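Local coordinates for KaiC-like domain-containing protein (PDB 3BS4) that is of unknown function but carries a KaiC-like domain, and so probably has the core fold of RecA-type P-loop ATPases, at residues 49-54 with 128-133. Residues are numbered along the deposited sequence; the frame is centred on the assembly and turned at random.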
loop_
_atom_site.group_PDB
_atom_site.type_symbol
_atom_site.label_atom_id
_atom_site.label_comp_id
_atom_site.label_asym_id
_atom_site.label_seq_id
_atom_site.Cartn_x
_atom_site.Cartn_y
_atom_site.Cartn_z
ATOM N N ASP A 49 -8.670 -10.796 9.902
ATOM C CA ASP A 49 -9.964 -10.113 10.062
ATOM C C ASP A 49 -9.869 -8.612 10.356
ATOM O O ASP A 49 -10.638 -8.077 11.142
ATOM C CB ASP A 49 -10.834 -10.820 11.126
ATOM C CG ASP A 49 -12.311 -10.469 11.012
ATOM O OD1 ASP A 49 -12.856 -10.498 9.888
ATOM O OD2 ASP A 49 -12.938 -10.184 12.058
ATOM N N ASN A 50 -8.909 -7.935 9.732
ATOM C CA ASN A 50 -8.830 -6.481 9.836
ATOM C C ASN A 50 -9.552 -5.843 8.669
ATOM O O ASN A 50 -9.970 -6.541 7.754
ATOM C CB ASN A 50 -7.357 -6.052 9.864
ATOM C CG ASN A 50 -6.682 -6.478 11.138
ATOM O OD1 ASN A 50 -7.005 -5.975 12.207
ATOM N ND2 ASN A 50 -5.757 -7.432 11.038
ATOM N N LEU A 51 -9.714 -4.523 8.713
ATOM C CA LEU A 51 -10.297 -3.805 7.588
ATOM C C LEU A 51 -9.177 -3.319 6.680
ATOM O O LEU A 51 -8.156 -2.863 7.174
ATOM C CB LEU A 51 -11.111 -2.622 8.079
ATOM C CG LEU A 51 -12.264 -2.974 9.035
ATOM C CD1 LEU A 51 -12.962 -1.695 9.429
ATOM C CD2 LEU A 51 -13.232 -3.987 8.433
ATOM N N VAL A 52 -9.373 -3.438 5.372
ATOM C CA VAL A 52 -8.319 -3.064 4.432
ATOM C C VAL A 52 -8.936 -2.253 3.320
ATOM O O VAL A 52 -9.962 -2.645 2.766
ATOM C CB VAL A 52 -7.628 -4.321 3.877
ATOM C CG1 VAL A 52 -6.647 -3.961 2.748
ATOM C CG2 VAL A 52 -6.903 -5.076 5.011
ATOM N N GLY A 53 -8.319 -1.118 3.004
ATOM C CA GLY A 53 -8.702 -0.347 1.828
ATOM C C GLY A 53 -7.520 -0.416 0.880
ATOM O O GLY A 53 -6.380 -0.268 1.327
ATOM N N MET A 54 -7.785 -0.674 -0.398
ATOM C CA MET A 54 -6.724 -0.723 -1.412
ATOM C C MET A 54 -6.965 0.346 -2.468
ATOM O O MET A 54 -8.068 0.441 -3.022
ATOM C CB MET A 54 -6.714 -2.094 -2.095
ATOM C CG MET A 54 -5.583 -2.284 -3.095
ATOM S SD MET A 54 -5.795 -3.847 -3.991
ATOM C CE MET A 54 -6.260 -4.901 -2.577
ATOM N N LYS A 128 -17.977 5.265 6.103
ATOM C CA LYS A 128 -19.369 5.388 6.606
ATOM C C LYS A 128 -20.020 4.009 6.677
ATOM O O LYS A 128 -20.752 3.709 7.634
ATOM C CB LYS A 128 -20.190 6.339 5.731
ATOM C CG LYS A 128 -21.573 6.718 6.285
ATOM C CD LYS A 128 -22.279 7.704 5.337
ATOM C CE LYS A 128 -23.544 8.292 5.960
ATOM N NZ LYS A 128 -23.259 8.846 7.319
ATOM N N VAL A 129 -19.763 3.172 5.674
ATOM C CA VAL A 129 -20.281 1.796 5.698
ATOM C C VAL A 129 -19.692 1.039 6.895
ATOM O O VAL A 129 -20.425 0.406 7.668
ATOM C CB VAL A 129 -20.022 1.017 4.378
ATOM C CG1 VAL A 129 -20.537 -0.409 4.474
ATOM C CG2 VAL A 129 -20.659 1.732 3.185
ATOM N N TRP A 130 -18.369 1.083 7.046
ATOM C CA TRP A 130 -17.733 0.390 8.162
ATOM C C TRP A 130 -18.271 0.868 9.490
ATOM O O TRP A 130 -18.494 0.057 10.406
ATOM C CB TRP A 130 -16.217 0.594 8.128
ATOM C CG TRP A 130 -15.530 -0.227 7.067
ATOM C CD1 TRP A 130 -15.876 -1.473 6.645
ATOM C CD2 TRP A 130 -14.340 0.123 6.348
ATOM N NE1 TRP A 130 -14.987 -1.922 5.692
ATOM C CE2 TRP A 130 -14.032 -0.959 5.492
ATOM C CE3 TRP A 130 -13.508 1.250 6.342
ATOM C CZ2 TRP A 130 -12.930 -0.947 4.631
ATOM C CZ3 TRP A 130 -12.415 1.262 5.481
ATOM C CH2 TRP A 130 -12.136 0.170 4.644
ATOM N N MET A 131 -18.457 2.180 9.621
ATOM C CA MET A 131 -18.936 2.732 10.897
ATOM C C MET A 131 -20.398 2.311 11.150
ATOM O O MET A 131 -20.752 1.907 12.275
ATOM C CB MET A 131 -18.784 4.261 10.962
ATOM C CG MET A 131 -19.136 4.844 12.346
ATOM S SD MET A 131 -18.102 4.295 13.751
ATOM C CE MET A 131 -16.568 5.027 13.219
ATOM N N ASP A 132 -21.228 2.403 10.109
ATOM C CA ASP A 132 -22.643 1.999 10.256
ATOM C C ASP A 132 -22.757 0.551 10.747
ATOM O O ASP A 132 -23.599 0.237 11.591
ATOM C CB ASP A 132 -23.417 2.160 8.956
ATOM C CG ASP A 132 -23.775 3.607 8.636
ATOM O OD1 ASP A 132 -23.447 4.544 9.411
ATOM O OD2 ASP A 132 -24.394 3.814 7.574
ATOM N N LEU A 133 -21.922 -0.328 10.205
ATOM C CA LEU A 133 -21.955 -1.740 10.572
ATOM C C LEU A 133 -21.180 -2.056 11.850
ATOM O O LEU A 133 -21.150 -3.215 12.295
ATOM C CB LEU A 133 -21.479 -2.599 9.394
ATOM C CG LEU A 133 -22.207 -2.416 8.055
ATOM C CD1 LEU A 133 -21.641 -3.380 6.977
ATOM C CD2 LEU A 133 -23.746 -2.633 8.172
#
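The indole of W130 meets L51 over one face and the carbonyl oxygen of V52 at its edge. CD1 of L51 sits 3.8 Å from the centroid of the five-membered ring and 13° off its normal, a CH-pi contact; CD2 of the same leucine lies 3.9 Å from W130 NE1. The site belongs to an alpha/beta fold in which helix 115-132 packs against the parallel part of the central sheet, a layering consistent with the RecA-like core of KaiC-type domains. Strand 51-54 and helix 128-132 run nearly antiparallel, at 169°, with axes 11.5 Å apart at closest approach. With CG anti to the carbonyl carbon of W130 (chi1 -75°), the indole leaves the helix toward the strand, and CH2 comes 4.3 Å from G53 N. The buried ring also touches L141 and A85 on the two strands flanking 51-56, and its N-H is hydrogen-bonded to the carbonyl oxygen of H82. Cutting the indole back to an alanine is likely to leave that carbonyl without this donor and to open a gap beside L51 CD1. At the ring's far end, CZ2 of W130 lies 3.9 Å from V52 O.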